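Local coordinates for cycloalternan-forming enzyme (Listeria monocytogenes serovar 1/2a, PDB 5F7U), which is a multidomain enzyme of glycoside hydrolase family 31, built round a TIM barrel and carrying several bound glycans, at residues F691-Y694 / L695-M699; G809-L812 / G813-V816. The protein carries 1 engineered substitution. All blocks are in the same frame, centred on the assembly; numbering follows the deposited sequence.

Contact 1: F691-Y694 / L695-M699; sequences FQKY and LYTRM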
loop_
_atom_site.group_PDB
_atom_site.type_symbol
_atom_site.label_atom_id
_atom_site.label_comp_id
_atom_site.label_asym_id
_atom_site.label_seq_id
_atom_site.Cartn_x
_atom_site.Cartn_y
_atom_site.Cartn_z
ATOM N N PHE A 691 6.104 -11.419 20.370
ATOM C CA PHE A 691 6.498 -10.131 19.783
ATOM C C PHE A 691 7.992 -10.114 19.414
ATOM O O PHE A 691 8.360 -9.707 18.319
ATOM C CB PHE A 691 6.168 -8.950 20.706
ATOM C CG PHE A 691 6.305 -7.609 20.044
ATOM C CD1 PHE A 691 7.544 -6.961 19.981
ATOM C CD2 PHE A 691 5.187 -6.977 19.495
ATOM C CE1 PHE A 691 7.667 -5.716 19.363
ATOM C CE2 PHE A 691 5.298 -5.742 18.874
ATOM C CZ PHE A 691 6.542 -5.095 18.818
ATOM N N GLN A 692 8.839 -10.528 20.354
ATOM C CA GLN A 692 10.283 -10.618 20.115
ATOM C C GLN A 692 10.604 -11.505 18.921
ATOM O O GLN A 692 11.415 -11.122 18.070
ATOM C CB GLN A 692 10.990 -11.146 21.363
ATOM C CG GLN A 692 11.032 -10.148 22.511
ATOM C CD GLN A 692 11.496 -10.783 23.806
ATOM O OE1 GLN A 692 11.463 -12.001 23.955
ATOM N NE2 GLN A 692 11.943 -9.955 24.762
ATOM N N LYS A 693 9.948 -12.662 18.821
ATOM C CA LYS A 693 10.195 -13.568 17.690
ATOM C C LYS A 693 9.986 -12.822 16.378
ATOM O O LYS A 693 10.836 -12.873 15.494
ATOM C CB LYS A 693 9.311 -14.807 17.755
ATOM C CG LYS A 693 9.465 -15.727 16.540
ATOM C CD LYS A 693 8.771 -17.079 16.699
ATOM C CE LYS A 693 7.269 -16.985 16.438
ATOM N NZ LYS A 693 6.644 -18.328 16.208
ATOM N N TYR A 694 8.849 -12.142 16.254
ATOM C CA TYR A 694 8.529 -11.446 15.008
ATOM C C TYR A 694 9.385 -10.211 14.753
ATOM O O TYR A 694 9.849 -10.018 13.631
ATOM C CB TYR A 694 7.019 -11.170 14.895
ATOM C CG TYR A 694 6.337 -12.467 14.615
ATOM C CD1 TYR A 694 6.495 -13.091 13.376
ATOM C CD2 TYR A 694 5.634 -13.136 15.614
ATOM C CE1 TYR A 694 5.946 -14.340 13.126
ATOM C CE2 TYR A 694 5.069 -14.394 15.373
ATOM C CZ TYR A 694 5.233 -14.981 14.132
ATOM O OH TYR A 694 4.686 -16.226 13.885
ATOM N N LEU A 695 9.610 -9.393 15.781
ATOM C CA LEU A 695 10.509 -8.256 15.616
ATOM C C LEU A 695 11.932 -8.711 15.243
ATOM O O LEU A 695 12.557 -8.128 14.350
ATOM C CB LEU A 695 10.543 -7.361 16.853
ATOM C CG LEU A 695 11.530 -6.180 16.790
ATOM C CD1 LEU A 695 11.298 -5.277 15.576
ATOM C CD2 LEU A 695 11.508 -5.387 18.088
ATOM N N TYR A 696 12.445 -9.734 15.932
ATOM C CA TYR A 696 13.802 -10.220 15.609
ATOM C C TYR A 696 13.852 -10.808 14.211
ATOM O O TYR A 696 14.822 -10.588 13.480
ATOM C CB TYR A 696 14.332 -11.233 16.632
ATOM C CG TYR A 696 14.343 -10.775 18.087
ATOM C CD1 TYR A 696 14.318 -9.410 18.440
ATOM C CD2 TYR A 696 14.436 -11.721 19.112
ATOM C CE1 TYR A 696 14.326 -9.008 19.778
ATOM C CE2 TYR A 696 14.447 -11.338 20.447
ATOM C CZ TYR A 696 14.390 -9.985 20.770
ATOM O OH TYR A 696 14.399 -9.637 22.096
ATOM N N THR A 697 12.802 -11.533 13.826
ATOM C CA THR A 697 12.718 -12.040 12.449
ATOM C C THR A 697 12.801 -10.900 11.430
ATOM O O THR A 697 13.540 -11.002 10.427
ATOM C CB THR A 697 11.469 -12.936 12.215
ATOM O OG1 THR A 697 11.574 -14.078 13.073
ATOM C CG2 THR A 697 11.426 -13.442 10.782
ATOM N N ARG A 698 12.054 -9.816 11.688
ATOM C CA ARG A 698 12.083 -8.661 10.800
ATOM C C ARG A 698 13.506 -8.085 10.727
ATOM O O ARG A 698 13.988 -7.756 9.637
ATOM C CB ARG A 698 11.059 -7.585 11.227
ATOM C CG ARG A 698 11.018 -6.396 10.278
ATOM C CD ARG A 698 10.190 -5.253 10.859
ATOM N NE ARG A 698 10.093 -4.119 9.944
ATOM C CZ ARG A 698 9.286 -4.069 8.882
ATOM N NH1 ARG A 698 8.505 -5.096 8.544
ATOM N NH2 ARG A 698 9.274 -2.979 8.131
ATOM N N MET A 699 14.181 -7.996 11.871
ATOM C CA MET A 699 15.551 -7.525 11.862
ATOM C C MET A 699 16.493 -8.494 11.133
ATOM O O MET A 699 17.401 -8.049 10.427
ATOM C CB MET A 699 16.039 -7.138 13.259
ATOM C CG MET A 699 15.224 -5.996 13.884
ATOM S SD MET A 699 15.015 -4.503 12.886
ATOM C CE MET A 699 16.624 -3.742 13.104
#
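T697 folds its hydroxyl back onto the carbonyl of K693, one turn earlier in helix 687-700. With OG1 anti to its own carbonyl carbon (chi1 -62°), T697 OG1 lies 2.8 Å from K693 O and donates to it. T697 N reaches K693 O at 2.9 Å from the other face of the carbonyl plane, so two bonds grip one acceptor. Just before it, Q692 O takes the N-H of Y696 at 2.7 Å and also sits 3.0 Å above the plane of the Y696 ring, offset toward its rim. Q692 CB covers the ring in a CH-pi contact, 4.0 Å from the centroid, and the two side chains run alongside each other with amide and ring planes 21° apart. Q692 NE2 bonds to N390 O and Y696 OH to D391 O.

These two places are the tight part. F691 CE1 touches L695 CD2 more lightly, at 4.1 Å, though both side chains are buried against L367. The looser, partly exposed side is K693, which starts out away from the following turn and whose NZ bonds to D790 O. Successive i to i+4 bonds are those of a regular alpha-helix, here packed outside strands 367-369 and 657-660 of the TIM barrel.

Contact 2: G809-L812 / G813-V816; sequences GYQL and GQNV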
loop_
_atom_site.group_PDB
_atom_site.type_symbol
_atom_site.label_atom_id
_atom_site.label_comp_id
_atom_site.label_asym_id
_atom_site.label_seq_id
_atom_site.Cartn_x
_atom_site.Cartn_y
_atom_site.Cartn_z
ATOM N N GLY A 809 23.695 -17.956 16.188
ATOM C CA GLY A 809 22.703 -19.023 16.296
ATOM C C GLY A 809 22.125 -19.429 14.947
ATOM O O GLY A 809 21.647 -20.552 14.780
ATOM N N TYR A 810 22.148 -18.506 13.986
ATOM C CA TYR A 810 21.734 -18.769 12.602
ATOM C C TYR A 810 20.272 -19.249 12.415
ATOM O O TYR A 810 19.946 -19.879 11.409
ATOM C CB TYR A 810 22.734 -19.740 11.931
ATOM C CG TYR A 810 24.017 -19.077 11.475
ATOM C CD1 TYR A 810 24.038 -18.282 10.318
ATOM C CD2 TYR A 810 25.208 -19.246 12.179
ATOM C CE1 TYR A 810 25.206 -17.678 9.883
ATOM C CE2 TYR A 810 26.388 -18.648 11.743
ATOM C CZ TYR A 810 26.378 -17.867 10.595
ATOM O OH TYR A 810 27.552 -17.277 10.169
ATOM N N GLN A 811 19.408 -18.956 13.382
ATOM C CA GLN A 811 17.980 -19.241 13.222
ATOM C C GLN A 811 17.206 -17.937 13.069
ATOM O O GLN A 811 17.604 -16.921 13.625
ATOM C CB GLN A 811 17.432 -20.014 14.420
ATOM C CG GLN A 811 18.139 -21.368 14.655
ATOM C CD GLN A 811 17.730 -22.442 13.646
ATOM O OE1 GLN A 811 16.543 -22.613 13.377
ATOM N NE2 GLN A 811 18.710 -23.181 13.086
ATOM N N LEU A 812 16.097 -17.986 12.335
ATOM C CA LEU A 812 15.188 -16.840 12.264
ATOM C C LEU A 812 14.618 -16.562 13.653
ATOM O O LEU A 812 14.356 -17.487 14.415
ATOM C CB LEU A 812 14.061 -17.105 11.263
ATOM C CG LEU A 812 14.490 -17.148 9.799
ATOM C CD1 LEU A 812 13.328 -17.663 8.962
ATOM C CD2 LEU A 812 14.962 -15.781 9.312
ATOM N N GLY A 813 14.472 -15.290 13.995
ATOM C CA GLY A 813 13.910 -14.912 15.289
ATOM C C GLY A 813 14.913 -14.728 16.421
ATOM O O GLY A 813 14.533 -14.758 17.586
ATOM N N GLN A 814 16.190 -14.539 16.072
ATOM C CA GLN A 814 17.247 -14.288 17.055
ATOM C C GLN A 814 17.751 -12.859 16.913
ATOM O O GLN A 814 18.041 -12.405 15.803
ATOM C CB GLN A 814 18.380 -15.315 16.899
ATOM C CG GLN A 814 17.869 -16.733 17.089
ATOM C CD GLN A 814 18.930 -17.785 16.918
ATOM O OE1 GLN A 814 19.770 -17.707 16.011
ATOM N NE2 GLN A 814 18.891 -18.792 17.786
ATOM N N ASN A 815 17.842 -12.168 18.045
ATOM C CA ASN A 815 18.052 -10.715 18.113
ATOM C C ASN A 815 19.432 -10.272 17.622
ATOM O O ASN A 815 20.447 -10.593 18.245
ATOM C CB ASN A 815 17.829 -10.259 19.562
ATOM C CG ASN A 815 17.789 -8.749 19.722
ATOM O OD1 ASN A 815 17.771 -8.001 18.752
ATOM N ND2 ASN A 815 17.757 -8.302 20.966
ATOM N N VAL A 816 19.456 -9.532 16.513
ATOM C CA VAL A 816 20.700 -8.909 16.008
ATOM C C VAL A 816 20.848 -7.427 16.386
ATOM O O VAL A 816 21.809 -6.758 15.985
ATOM C CB VAL A 816 20.848 -9.073 14.467
ATOM C CG1 VAL A 816 21.089 -10.526 14.121
ATOM C CG2 VAL A 816 19.642 -8.511 13.708
HETATM O O HOH W 1 20.666 -21.513 17.270
#
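Extended beyond CG (chi2 179°), with CG anti to its carbonyl carbon, the Q814 side chain runs back across the loop until its amide lies beside the backbone of G809-Q811. There Q814 OE1 accepts the N-H of Q811 at 2.9 Å. The N-H points well at the oxygen, at 162°, but Q811 N stands above the amide carbonyl plane, 57° out of it, so the approach misses the lone pairs. Y810 N is also close to Q814 OE1, at 3.2 Å, yet its N-H is poorly aimed and makes no bond.

The other end of the amide works through water. One water donates to G809 O at 2.8 Å and accepts from Q814 NE2 over a longer 3.3 Å. The Q811 side chain adds little more than its CB, 3.6 Å from Q814 OE1; its own amide, nearly perpendicular to that of Q814, goes off to D912.

Between these groups L812 and G813 have the backbone angles of a type II beta turn, with G813 in the left-handed region. Q811 O and Q814 N are 3.7 Å apart and no hydrogen bond joins them; the Q814 side chain bridges the turn instead. The N-H of Q811 needs an acceptor and so sets which way round the amide sits; the water is consistent with it. Across the turn only neutral groups meet, and the charged partner, D912, lies outside, at the Q811 amide.

Contact 1 turns Y696 and T697 to the loop of contact 2, and their centres are 9 Å apart. The Y696 ring meets the second half of the loop: Y696 CD2 is 3.4 Å from G813 O and Y696 CE1 3.5 Å from N815 CG. N700, at the end of the same helix, receives G813 N and donates to Q814 O, while V816 packs on M699. A helix of the TIM-barrel domain is thus joined to the loop between strands 801-806 and 825-830. Neither contact lines a glycan pocket: a bound alpha-D-glucopyranose lies about 10 Å from the side chain of K693 and one about 11 Å from that of Q811; a magnesium ion is about 9 Å from the side chain of Y810.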